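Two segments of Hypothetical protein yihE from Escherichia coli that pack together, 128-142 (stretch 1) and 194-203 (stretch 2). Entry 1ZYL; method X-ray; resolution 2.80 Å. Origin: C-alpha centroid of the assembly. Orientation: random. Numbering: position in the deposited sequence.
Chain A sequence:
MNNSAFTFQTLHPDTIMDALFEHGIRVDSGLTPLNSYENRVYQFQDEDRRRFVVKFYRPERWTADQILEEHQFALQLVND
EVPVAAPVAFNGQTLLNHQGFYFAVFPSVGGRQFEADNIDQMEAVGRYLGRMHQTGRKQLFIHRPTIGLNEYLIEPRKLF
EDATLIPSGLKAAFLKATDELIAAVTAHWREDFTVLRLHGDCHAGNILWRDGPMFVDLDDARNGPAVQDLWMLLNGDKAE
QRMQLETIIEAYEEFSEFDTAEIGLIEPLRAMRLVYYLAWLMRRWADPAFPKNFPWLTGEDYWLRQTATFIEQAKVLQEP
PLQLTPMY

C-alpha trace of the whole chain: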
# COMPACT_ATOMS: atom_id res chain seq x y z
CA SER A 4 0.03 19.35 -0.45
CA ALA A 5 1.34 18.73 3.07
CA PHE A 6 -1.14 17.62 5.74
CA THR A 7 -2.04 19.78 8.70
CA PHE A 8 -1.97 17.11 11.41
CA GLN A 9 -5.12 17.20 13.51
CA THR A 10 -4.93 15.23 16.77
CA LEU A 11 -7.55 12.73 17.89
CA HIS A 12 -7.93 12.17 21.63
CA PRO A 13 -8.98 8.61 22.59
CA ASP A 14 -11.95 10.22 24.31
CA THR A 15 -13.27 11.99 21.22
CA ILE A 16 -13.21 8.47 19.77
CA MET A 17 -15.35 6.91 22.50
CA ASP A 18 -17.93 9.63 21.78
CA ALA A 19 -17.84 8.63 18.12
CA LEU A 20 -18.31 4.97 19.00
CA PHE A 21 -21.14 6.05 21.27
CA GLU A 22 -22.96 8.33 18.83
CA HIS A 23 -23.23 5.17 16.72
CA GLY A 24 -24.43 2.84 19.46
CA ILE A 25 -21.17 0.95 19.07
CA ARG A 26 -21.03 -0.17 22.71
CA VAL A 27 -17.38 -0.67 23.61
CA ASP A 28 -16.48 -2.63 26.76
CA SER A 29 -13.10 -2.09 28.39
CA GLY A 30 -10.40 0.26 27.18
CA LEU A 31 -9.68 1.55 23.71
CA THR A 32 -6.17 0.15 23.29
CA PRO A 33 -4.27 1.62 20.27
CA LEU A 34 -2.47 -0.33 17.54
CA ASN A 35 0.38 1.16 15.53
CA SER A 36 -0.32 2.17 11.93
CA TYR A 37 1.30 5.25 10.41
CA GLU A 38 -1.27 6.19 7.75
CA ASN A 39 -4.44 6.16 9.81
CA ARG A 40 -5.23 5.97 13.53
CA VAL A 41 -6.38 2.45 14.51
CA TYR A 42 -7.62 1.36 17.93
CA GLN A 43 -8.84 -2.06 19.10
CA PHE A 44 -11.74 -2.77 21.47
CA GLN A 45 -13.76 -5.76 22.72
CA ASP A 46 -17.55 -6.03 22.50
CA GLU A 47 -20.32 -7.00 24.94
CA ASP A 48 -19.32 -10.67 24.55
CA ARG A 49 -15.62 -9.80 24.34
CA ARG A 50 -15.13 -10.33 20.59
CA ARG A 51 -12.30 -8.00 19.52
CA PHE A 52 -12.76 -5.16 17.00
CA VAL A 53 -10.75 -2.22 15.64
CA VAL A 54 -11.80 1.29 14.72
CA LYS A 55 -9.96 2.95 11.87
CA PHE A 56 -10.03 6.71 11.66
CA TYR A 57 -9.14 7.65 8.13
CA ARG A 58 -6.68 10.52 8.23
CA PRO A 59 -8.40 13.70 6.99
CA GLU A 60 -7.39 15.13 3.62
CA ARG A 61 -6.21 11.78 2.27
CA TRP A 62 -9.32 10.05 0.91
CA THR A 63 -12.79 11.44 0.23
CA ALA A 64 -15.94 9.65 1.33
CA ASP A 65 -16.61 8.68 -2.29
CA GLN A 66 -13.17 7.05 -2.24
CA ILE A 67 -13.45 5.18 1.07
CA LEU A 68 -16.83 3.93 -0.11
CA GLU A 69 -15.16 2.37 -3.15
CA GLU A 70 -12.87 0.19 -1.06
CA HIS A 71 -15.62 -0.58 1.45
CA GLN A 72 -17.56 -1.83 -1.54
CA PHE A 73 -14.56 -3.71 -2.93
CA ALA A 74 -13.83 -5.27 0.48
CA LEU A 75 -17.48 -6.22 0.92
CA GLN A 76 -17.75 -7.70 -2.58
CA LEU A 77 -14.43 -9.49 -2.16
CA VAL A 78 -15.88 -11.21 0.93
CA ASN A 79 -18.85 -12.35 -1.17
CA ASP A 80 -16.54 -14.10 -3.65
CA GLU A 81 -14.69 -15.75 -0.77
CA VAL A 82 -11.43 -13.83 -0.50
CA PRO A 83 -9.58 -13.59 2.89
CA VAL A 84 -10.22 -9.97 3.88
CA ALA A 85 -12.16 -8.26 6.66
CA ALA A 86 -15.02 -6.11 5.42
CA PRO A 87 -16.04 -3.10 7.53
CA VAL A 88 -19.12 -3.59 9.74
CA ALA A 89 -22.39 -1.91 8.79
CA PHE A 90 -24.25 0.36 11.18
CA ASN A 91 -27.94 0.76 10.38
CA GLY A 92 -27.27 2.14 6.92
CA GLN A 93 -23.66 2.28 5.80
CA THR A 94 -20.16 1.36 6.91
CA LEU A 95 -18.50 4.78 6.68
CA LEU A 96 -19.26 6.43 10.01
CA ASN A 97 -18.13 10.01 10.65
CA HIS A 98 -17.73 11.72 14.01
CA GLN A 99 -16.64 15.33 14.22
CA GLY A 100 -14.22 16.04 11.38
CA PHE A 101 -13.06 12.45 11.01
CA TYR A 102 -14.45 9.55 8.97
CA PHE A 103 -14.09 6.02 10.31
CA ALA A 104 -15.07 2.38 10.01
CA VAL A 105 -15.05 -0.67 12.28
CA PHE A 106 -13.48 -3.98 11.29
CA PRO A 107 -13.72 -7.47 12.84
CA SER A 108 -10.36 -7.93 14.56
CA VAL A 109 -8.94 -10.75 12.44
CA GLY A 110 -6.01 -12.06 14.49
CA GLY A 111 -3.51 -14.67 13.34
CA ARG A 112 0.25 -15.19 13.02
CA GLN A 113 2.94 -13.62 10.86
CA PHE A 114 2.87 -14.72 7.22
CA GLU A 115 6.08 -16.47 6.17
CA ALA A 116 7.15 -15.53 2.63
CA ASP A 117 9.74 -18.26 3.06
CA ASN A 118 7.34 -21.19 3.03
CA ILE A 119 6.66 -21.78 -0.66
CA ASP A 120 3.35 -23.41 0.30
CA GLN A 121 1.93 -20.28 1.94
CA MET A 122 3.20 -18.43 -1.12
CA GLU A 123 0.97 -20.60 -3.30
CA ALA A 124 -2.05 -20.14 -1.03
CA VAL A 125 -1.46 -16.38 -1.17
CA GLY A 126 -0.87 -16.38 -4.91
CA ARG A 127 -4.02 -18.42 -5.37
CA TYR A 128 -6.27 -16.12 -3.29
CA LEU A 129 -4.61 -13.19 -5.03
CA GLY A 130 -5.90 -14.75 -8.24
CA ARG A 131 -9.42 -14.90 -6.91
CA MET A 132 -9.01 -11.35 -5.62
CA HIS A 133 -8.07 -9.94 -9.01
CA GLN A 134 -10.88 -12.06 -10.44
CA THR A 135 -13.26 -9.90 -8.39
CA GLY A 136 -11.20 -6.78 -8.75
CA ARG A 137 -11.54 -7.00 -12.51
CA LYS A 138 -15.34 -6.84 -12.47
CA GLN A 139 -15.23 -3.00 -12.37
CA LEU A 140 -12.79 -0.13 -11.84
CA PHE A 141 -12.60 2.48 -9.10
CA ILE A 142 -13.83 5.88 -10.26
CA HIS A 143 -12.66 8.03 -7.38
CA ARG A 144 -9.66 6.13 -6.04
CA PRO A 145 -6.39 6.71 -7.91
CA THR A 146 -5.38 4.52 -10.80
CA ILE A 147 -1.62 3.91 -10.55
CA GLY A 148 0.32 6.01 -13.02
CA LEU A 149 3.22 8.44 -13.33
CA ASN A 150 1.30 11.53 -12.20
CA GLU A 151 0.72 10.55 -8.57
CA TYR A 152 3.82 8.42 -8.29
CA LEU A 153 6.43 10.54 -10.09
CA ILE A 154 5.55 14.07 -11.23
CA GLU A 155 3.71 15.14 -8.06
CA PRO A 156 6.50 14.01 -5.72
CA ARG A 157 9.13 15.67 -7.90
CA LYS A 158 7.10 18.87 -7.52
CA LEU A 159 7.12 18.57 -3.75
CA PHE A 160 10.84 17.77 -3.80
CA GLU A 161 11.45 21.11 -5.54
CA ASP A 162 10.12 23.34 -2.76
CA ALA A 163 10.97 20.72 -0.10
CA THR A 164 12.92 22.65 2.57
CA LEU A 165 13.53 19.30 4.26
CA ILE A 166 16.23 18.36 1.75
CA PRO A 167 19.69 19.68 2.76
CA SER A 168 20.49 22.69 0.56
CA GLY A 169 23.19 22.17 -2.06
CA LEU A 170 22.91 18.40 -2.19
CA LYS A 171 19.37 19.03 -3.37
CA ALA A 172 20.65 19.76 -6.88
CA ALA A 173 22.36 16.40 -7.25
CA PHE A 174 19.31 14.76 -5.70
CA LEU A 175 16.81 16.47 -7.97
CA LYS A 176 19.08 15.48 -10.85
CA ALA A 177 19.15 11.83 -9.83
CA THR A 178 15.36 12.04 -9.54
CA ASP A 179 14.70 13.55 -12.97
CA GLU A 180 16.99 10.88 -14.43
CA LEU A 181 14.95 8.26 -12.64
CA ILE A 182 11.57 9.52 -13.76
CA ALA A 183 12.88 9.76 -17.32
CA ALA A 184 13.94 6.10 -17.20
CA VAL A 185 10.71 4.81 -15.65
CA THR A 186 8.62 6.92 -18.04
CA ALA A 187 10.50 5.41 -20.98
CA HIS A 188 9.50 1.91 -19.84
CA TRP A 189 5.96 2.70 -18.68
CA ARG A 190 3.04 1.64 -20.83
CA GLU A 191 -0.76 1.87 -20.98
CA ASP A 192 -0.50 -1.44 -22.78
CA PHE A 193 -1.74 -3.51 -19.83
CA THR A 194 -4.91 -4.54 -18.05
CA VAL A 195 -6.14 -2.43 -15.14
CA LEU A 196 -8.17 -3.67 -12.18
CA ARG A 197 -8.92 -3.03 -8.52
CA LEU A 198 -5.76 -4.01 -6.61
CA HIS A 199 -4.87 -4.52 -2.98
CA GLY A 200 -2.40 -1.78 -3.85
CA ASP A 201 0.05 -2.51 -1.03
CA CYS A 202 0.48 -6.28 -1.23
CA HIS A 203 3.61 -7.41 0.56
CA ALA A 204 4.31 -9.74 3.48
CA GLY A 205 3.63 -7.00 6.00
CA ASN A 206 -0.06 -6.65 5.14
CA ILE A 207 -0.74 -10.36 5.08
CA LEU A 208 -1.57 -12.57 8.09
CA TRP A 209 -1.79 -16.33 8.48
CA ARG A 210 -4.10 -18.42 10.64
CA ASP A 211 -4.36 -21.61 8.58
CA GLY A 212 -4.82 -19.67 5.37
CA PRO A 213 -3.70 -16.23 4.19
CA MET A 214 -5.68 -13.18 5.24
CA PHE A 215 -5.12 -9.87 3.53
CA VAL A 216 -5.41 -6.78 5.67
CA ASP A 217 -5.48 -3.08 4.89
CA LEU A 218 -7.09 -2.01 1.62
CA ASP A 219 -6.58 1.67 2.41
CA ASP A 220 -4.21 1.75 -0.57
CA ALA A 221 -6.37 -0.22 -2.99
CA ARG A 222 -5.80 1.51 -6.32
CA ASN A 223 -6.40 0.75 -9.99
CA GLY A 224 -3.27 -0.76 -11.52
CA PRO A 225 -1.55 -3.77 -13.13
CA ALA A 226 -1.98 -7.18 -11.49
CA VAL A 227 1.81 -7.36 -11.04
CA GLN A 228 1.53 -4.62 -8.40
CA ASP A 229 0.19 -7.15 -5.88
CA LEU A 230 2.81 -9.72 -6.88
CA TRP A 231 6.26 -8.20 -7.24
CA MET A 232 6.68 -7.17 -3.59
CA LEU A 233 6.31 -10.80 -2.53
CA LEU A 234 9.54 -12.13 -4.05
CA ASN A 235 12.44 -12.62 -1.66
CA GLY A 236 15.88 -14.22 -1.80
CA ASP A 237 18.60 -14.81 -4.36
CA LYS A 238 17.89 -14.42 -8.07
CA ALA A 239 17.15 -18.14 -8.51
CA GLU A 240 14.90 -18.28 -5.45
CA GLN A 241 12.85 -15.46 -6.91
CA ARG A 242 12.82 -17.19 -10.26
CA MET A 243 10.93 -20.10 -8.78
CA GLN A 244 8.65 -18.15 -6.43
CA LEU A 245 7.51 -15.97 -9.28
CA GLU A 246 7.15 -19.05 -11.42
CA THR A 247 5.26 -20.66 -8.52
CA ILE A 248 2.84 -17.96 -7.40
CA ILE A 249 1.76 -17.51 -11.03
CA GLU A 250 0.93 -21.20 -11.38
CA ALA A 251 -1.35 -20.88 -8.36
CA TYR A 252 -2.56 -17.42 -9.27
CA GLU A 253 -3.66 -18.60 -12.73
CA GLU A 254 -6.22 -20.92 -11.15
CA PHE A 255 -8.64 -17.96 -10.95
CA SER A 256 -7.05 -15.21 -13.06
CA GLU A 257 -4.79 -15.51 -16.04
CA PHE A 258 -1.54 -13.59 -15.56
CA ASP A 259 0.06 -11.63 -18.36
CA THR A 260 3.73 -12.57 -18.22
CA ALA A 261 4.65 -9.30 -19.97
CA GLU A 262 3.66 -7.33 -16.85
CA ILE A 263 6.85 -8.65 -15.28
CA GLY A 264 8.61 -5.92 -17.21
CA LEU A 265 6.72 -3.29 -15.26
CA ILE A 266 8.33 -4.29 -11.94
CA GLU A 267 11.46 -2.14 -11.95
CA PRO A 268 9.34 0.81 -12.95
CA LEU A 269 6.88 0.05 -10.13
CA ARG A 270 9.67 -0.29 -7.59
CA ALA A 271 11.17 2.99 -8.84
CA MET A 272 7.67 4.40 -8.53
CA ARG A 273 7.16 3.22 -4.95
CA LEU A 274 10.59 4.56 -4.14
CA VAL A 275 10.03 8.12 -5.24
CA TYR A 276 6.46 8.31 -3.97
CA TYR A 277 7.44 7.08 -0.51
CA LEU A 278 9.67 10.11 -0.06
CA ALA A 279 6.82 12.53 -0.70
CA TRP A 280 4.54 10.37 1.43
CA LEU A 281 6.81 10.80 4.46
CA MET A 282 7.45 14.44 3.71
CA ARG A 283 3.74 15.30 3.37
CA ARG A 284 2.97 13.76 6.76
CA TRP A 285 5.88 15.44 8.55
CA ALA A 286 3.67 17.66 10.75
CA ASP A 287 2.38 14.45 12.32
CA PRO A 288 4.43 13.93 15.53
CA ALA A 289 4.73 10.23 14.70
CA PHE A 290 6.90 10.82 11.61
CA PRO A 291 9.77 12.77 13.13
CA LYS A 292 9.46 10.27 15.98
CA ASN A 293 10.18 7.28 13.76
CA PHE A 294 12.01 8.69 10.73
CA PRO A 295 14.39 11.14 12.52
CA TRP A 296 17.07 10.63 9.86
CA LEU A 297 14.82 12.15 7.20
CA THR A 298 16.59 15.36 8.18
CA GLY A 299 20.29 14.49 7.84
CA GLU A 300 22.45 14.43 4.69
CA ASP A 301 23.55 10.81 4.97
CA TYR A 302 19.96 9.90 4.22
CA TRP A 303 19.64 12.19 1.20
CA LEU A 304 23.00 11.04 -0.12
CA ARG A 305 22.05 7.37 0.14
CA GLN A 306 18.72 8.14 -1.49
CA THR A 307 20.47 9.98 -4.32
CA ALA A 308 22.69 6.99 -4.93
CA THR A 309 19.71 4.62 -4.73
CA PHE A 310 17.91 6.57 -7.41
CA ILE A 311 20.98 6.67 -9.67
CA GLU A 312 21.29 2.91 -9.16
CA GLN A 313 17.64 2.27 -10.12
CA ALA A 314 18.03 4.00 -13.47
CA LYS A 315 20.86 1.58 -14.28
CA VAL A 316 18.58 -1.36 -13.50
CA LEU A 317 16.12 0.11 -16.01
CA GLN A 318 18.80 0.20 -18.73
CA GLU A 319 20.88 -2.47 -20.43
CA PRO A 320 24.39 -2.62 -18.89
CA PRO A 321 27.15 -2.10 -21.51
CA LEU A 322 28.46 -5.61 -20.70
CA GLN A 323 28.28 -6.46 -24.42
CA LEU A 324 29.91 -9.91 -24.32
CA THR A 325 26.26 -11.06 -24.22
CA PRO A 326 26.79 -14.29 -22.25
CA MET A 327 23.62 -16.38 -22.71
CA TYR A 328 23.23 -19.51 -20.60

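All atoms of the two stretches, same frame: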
# COMPACT_ATOMS: atom_id res chain seq x y z
N TYR A 128 -5.22 -17.03 -3.74
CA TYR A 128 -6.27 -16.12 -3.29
C TYR A 128 -6.14 -14.79 -4.00
O TYR A 128 -7.13 -14.10 -4.25
CB TYR A 128 -6.19 -15.91 -1.78
CG TYR A 128 -6.98 -16.93 -0.99
CD1 TYR A 128 -6.54 -17.37 0.26
CD2 TYR A 128 -8.19 -17.43 -1.48
CE1 TYR A 128 -7.29 -18.30 1.00
CE2 TYR A 128 -8.94 -18.34 -0.75
CZ TYR A 128 -8.49 -18.77 0.49
OH TYR A 128 -9.24 -19.67 1.22
N LEU A 129 -4.90 -14.43 -4.32
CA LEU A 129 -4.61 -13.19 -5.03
C LEU A 129 -5.24 -13.29 -6.43
O LEU A 129 -5.63 -12.29 -7.03
CB LEU A 129 -3.10 -13.02 -5.12
CG LEU A 129 -2.45 -11.69 -4.72
CD1 LEU A 129 -3.25 -10.99 -3.63
CD2 LEU A 129 -1.02 -11.97 -4.25
N GLY A 130 -5.33 -14.52 -6.93
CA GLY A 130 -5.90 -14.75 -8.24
C GLY A 130 -7.40 -14.61 -8.17
O GLY A 130 -8.03 -14.15 -9.12
N ARG A 131 -7.99 -15.02 -7.06
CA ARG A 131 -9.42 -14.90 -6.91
C ARG A 131 -9.75 -13.45 -6.59
O ARG A 131 -10.84 -12.96 -6.92
CB ARG A 131 -9.94 -15.81 -5.80
CG ARG A 131 -11.46 -15.78 -5.67
CD ARG A 131 -11.98 -16.61 -4.50
NE ARG A 131 -11.82 -18.04 -4.72
CZ ARG A 131 -12.20 -18.97 -3.85
NH1 ARG A 131 -12.02 -20.26 -4.12
NH2 ARG A 131 -12.75 -18.62 -2.69
N MET A 132 -8.80 -12.75 -5.97
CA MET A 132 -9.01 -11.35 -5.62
C MET A 132 -9.10 -10.53 -6.88
O MET A 132 -10.06 -9.79 -7.08
CB MET A 132 -7.85 -10.81 -4.77
CG MET A 132 -8.20 -9.53 -4.02
SD MET A 132 -6.76 -8.54 -3.55
CE MET A 132 -6.19 -9.43 -2.14
N HIS A 133 -8.10 -10.67 -7.74
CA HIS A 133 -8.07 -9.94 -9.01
C HIS A 133 -9.21 -10.36 -9.92
O HIS A 133 -9.59 -9.61 -10.82
CB HIS A 133 -6.74 -10.15 -9.72
CG HIS A 133 -5.59 -9.49 -9.03
ND1 HIS A 133 -4.36 -9.35 -9.61
CD2 HIS A 133 -5.50 -8.94 -7.80
CE1 HIS A 133 -3.55 -8.72 -8.77
NE2 HIS A 133 -4.21 -8.46 -7.66
N GLN A 134 -9.75 -11.56 -9.67
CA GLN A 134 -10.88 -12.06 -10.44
C GLN A 134 -12.05 -11.13 -10.14
O GLN A 134 -12.78 -10.72 -11.04
CB GLN A 134 -11.22 -13.48 -10.00
CG GLN A 134 -12.27 -14.15 -10.87
CD GLN A 134 -12.66 -15.53 -10.36
OE1 GLN A 134 -13.28 -16.31 -11.07
NE2 GLN A 134 -12.30 -15.82 -9.12
N THR A 135 -12.21 -10.81 -8.85
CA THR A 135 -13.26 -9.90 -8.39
C THR A 135 -12.87 -8.51 -8.86
O THR A 135 -13.60 -7.86 -9.60
CB THR A 135 -13.34 -9.84 -6.86
OG1 THR A 135 -13.60 -11.15 -6.33
CG2 THR A 135 -14.45 -8.91 -6.42
N GLY A 136 -11.70 -8.09 -8.41
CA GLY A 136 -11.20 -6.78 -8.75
C GLY A 136 -11.33 -6.40 -10.21
O GLY A 136 -11.36 -5.21 -10.53
N ARG A 137 -11.41 -7.37 -11.11
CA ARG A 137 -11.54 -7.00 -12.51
C ARG A 137 -12.97 -6.71 -12.95
O ARG A 137 -13.18 -6.13 -14.02
CB ARG A 137 -10.90 -8.06 -13.43
CG ARG A 137 -11.36 -9.49 -13.23
CD ARG A 137 -10.82 -10.36 -14.36
NE ARG A 137 -9.47 -9.95 -14.75
CZ ARG A 137 -8.36 -10.28 -14.09
NH1 ARG A 137 -8.41 -11.03 -13.00
NH2 ARG A 137 -7.20 -9.81 -14.51
N LYS A 138 -13.95 -7.08 -12.13
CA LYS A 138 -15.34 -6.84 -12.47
C LYS A 138 -15.67 -5.37 -12.80
O LYS A 138 -16.49 -5.10 -13.69
CB LYS A 138 -16.23 -7.36 -11.34
CG LYS A 138 -16.16 -8.89 -11.19
CD LYS A 138 -17.00 -9.39 -10.03
CE LYS A 138 -16.85 -10.89 -9.84
NZ LYS A 138 -17.63 -11.38 -8.66
N GLN A 139 -15.05 -4.43 -12.10
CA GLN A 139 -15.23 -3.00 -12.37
C GLN A 139 -14.07 -2.23 -11.78
O GLN A 139 -13.35 -2.73 -10.92
CB GLN A 139 -16.56 -2.48 -11.82
CG GLN A 139 -16.98 -3.05 -10.50
CD GLN A 139 -18.32 -2.51 -10.05
OE1 GLN A 139 -19.02 -3.14 -9.25
NE2 GLN A 139 -18.69 -1.34 -10.56
N LEU A 140 -13.88 -1.00 -12.26
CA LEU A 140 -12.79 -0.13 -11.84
C LEU A 140 -13.19 1.00 -10.91
O LEU A 140 -14.28 1.57 -11.04
CB LEU A 140 -12.12 0.48 -13.07
CG LEU A 140 -10.92 -0.18 -13.76
CD1 LEU A 140 -10.81 -1.65 -13.39
CD2 LEU A 140 -11.07 -0.01 -15.24
N PHE A 141 -12.31 1.36 -9.99
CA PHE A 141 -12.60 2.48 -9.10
C PHE A 141 -12.89 3.68 -10.01
O PHE A 141 -12.54 3.68 -11.20
CB PHE A 141 -11.40 2.75 -8.20
CG PHE A 141 -11.17 1.69 -7.16
CD1 PHE A 141 -9.89 1.19 -6.92
CD2 PHE A 141 -12.23 1.19 -6.40
CE1 PHE A 141 -9.67 0.22 -5.94
CE2 PHE A 141 -12.02 0.21 -5.40
CZ PHE A 141 -10.74 -0.27 -5.18
N ILE A 142 -13.54 4.70 -9.47
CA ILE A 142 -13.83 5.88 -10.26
C ILE A 142 -13.24 7.06 -9.54
O ILE A 142 -12.80 8.01 -10.17
CB ILE A 142 -15.35 6.10 -10.44
CG1 ILE A 142 -15.92 5.04 -11.39
CG2 ILE A 142 -15.61 7.48 -11.01
CD1 ILE A 142 -17.42 5.15 -11.59
N THR A 194 -3.57 -4.47 -18.61
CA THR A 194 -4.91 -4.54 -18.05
C THR A 194 -4.94 -3.87 -16.68
O THR A 194 -4.00 -4.02 -15.89
CB THR A 194 -5.39 -6.01 -17.90
OG1 THR A 194 -5.42 -6.63 -19.19
CG2 THR A 194 -6.78 -6.06 -17.27
N VAL A 195 -6.00 -3.12 -16.41
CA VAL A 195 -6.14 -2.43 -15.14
C VAL A 195 -7.30 -3.02 -14.35
O VAL A 195 -8.32 -3.39 -14.93
CB VAL A 195 -6.39 -0.90 -15.34
CG1 VAL A 195 -5.72 -0.43 -16.61
CG2 VAL A 195 -7.87 -0.60 -15.37
N LEU A 196 -7.13 -3.13 -13.04
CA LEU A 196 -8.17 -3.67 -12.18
C LEU A 196 -7.98 -3.18 -10.76
O LEU A 196 -6.95 -2.60 -10.44
CB LEU A 196 -8.14 -5.20 -12.19
CG LEU A 196 -6.80 -5.74 -11.68
CD1 LEU A 196 -6.93 -7.19 -11.21
CD2 LEU A 196 -5.77 -5.58 -12.78
N ARG A 197 -8.97 -3.42 -9.92
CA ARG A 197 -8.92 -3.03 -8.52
C ARG A 197 -7.88 -3.91 -7.86
O ARG A 197 -8.01 -5.14 -7.88
CB ARG A 197 -10.28 -3.24 -7.85
CG ARG A 197 -11.24 -2.09 -8.03
CD ARG A 197 -12.62 -2.55 -8.48
NE ARG A 197 -13.42 -3.23 -7.47
CZ ARG A 197 -14.43 -4.04 -7.76
NH1 ARG A 197 -15.13 -4.63 -6.81
NH2 ARG A 197 -14.73 -4.27 -9.03
N LEU A 198 -6.85 -3.29 -7.27
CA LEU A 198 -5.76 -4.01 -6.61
C LEU A 198 -5.76 -3.81 -5.11
O LEU A 198 -6.41 -2.90 -4.59
CB LEU A 198 -4.42 -3.50 -7.11
CG LEU A 198 -4.18 -3.56 -8.61
CD1 LEU A 198 -2.98 -2.69 -8.95
CD2 LEU A 198 -3.98 -5.02 -9.02
N HIS A 199 -5.01 -4.66 -4.42
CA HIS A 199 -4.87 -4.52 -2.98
C HIS A 199 -4.04 -3.26 -2.82
O HIS A 199 -4.11 -2.59 -1.80
CB HIS A 199 -4.12 -5.70 -2.37
CG HIS A 199 -3.76 -5.51 -0.94
ND1 HIS A 199 -4.66 -5.73 0.09
CD2 HIS A 199 -2.63 -5.04 -0.35
CE1 HIS A 199 -4.09 -5.40 1.24
NE2 HIS A 199 -2.87 -4.98 1.00
N GLY A 200 -3.22 -2.98 -3.83
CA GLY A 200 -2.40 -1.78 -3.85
C GLY A 200 -1.15 -1.72 -3.01
O GLY A 200 -0.24 -0.97 -3.34
N ASP A 201 -1.10 -2.49 -1.92
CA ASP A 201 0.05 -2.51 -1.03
C ASP A 201 0.22 -3.95 -0.58
O ASP A 201 0.21 -4.25 0.61
CB ASP A 201 -0.22 -1.62 0.19
CG ASP A 201 1.01 -1.43 1.08
OD1 ASP A 201 0.88 -0.83 2.16
OD2 ASP A 201 2.10 -1.89 0.70
N CYS A 202 0.38 -4.86 -1.54
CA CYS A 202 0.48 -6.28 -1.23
C CYS A 202 1.89 -6.81 -1.05
O CYS A 202 2.58 -7.13 -2.01
CB CYS A 202 -0.23 -7.09 -2.30
SG CYS A 202 -0.34 -8.84 -1.92
N HIS A 203 2.29 -6.91 0.20
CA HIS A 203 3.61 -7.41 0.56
C HIS A 203 3.46 -8.08 1.93
O HIS A 203 2.55 -7.74 2.69
CB HIS A 203 4.61 -6.25 0.65
CG HIS A 203 4.34 -5.31 1.78
ND1 HIS A 203 4.74 -5.57 3.07
CD2 HIS A 203 3.65 -4.14 1.83
CE1 HIS A 203 4.31 -4.60 3.87
NE2 HIS A 203 3.65 -3.73 3.14

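Packing of a helix and the loop after it (128-142) against a segment (194-203) of yihE that is mostly loop, with a short strand at Leu196 and Arg197, burying 776 Å² in all. The backbones come closest at Gly136 and Arg197, their CA atoms 4.4 Å apart. Along the helix, one side meets stretch 2. Leu129 CD2 reaches Cys202 SG at 4.0 Å, an apolar contact, and Met132 SD lies 4.1 Å from His199 CB. His133 sits against two leucines: its CB is 3.3 Å from Leu196 CD1 and its NE2 3.7 Å from Leu198 CD2, while both ring nitrogens are hydrogen-bonded elsewhere in the structure. Gly136 allows the close approach, since a CB there would clash with Arg197 O; its own carbonyl O accepts a nearly straight hydrogen bond from Arg197 N (3.0 Å, 164°). Leu196 CD1 lies over one face of the Arg137 guanidinium. The loop then wraps around the Arg197 side chain. Gln139 O accepts a hydrogen bond from Arg197 NH2 (2.8 Å), although the position of this carbonyl is less certain, and Gly136 CA covers one face of the guanidinium. Leu140 turns its side-chain end back to Val195, CD2 to CG2 3.3 Å. Finally, Phe141 offers its ring face to the Arg197 aliphatic chain: Arg197 CG stands 3.4 Å from the centroid of the Phe141 ring, 10° off the normal, a CH-pi contact.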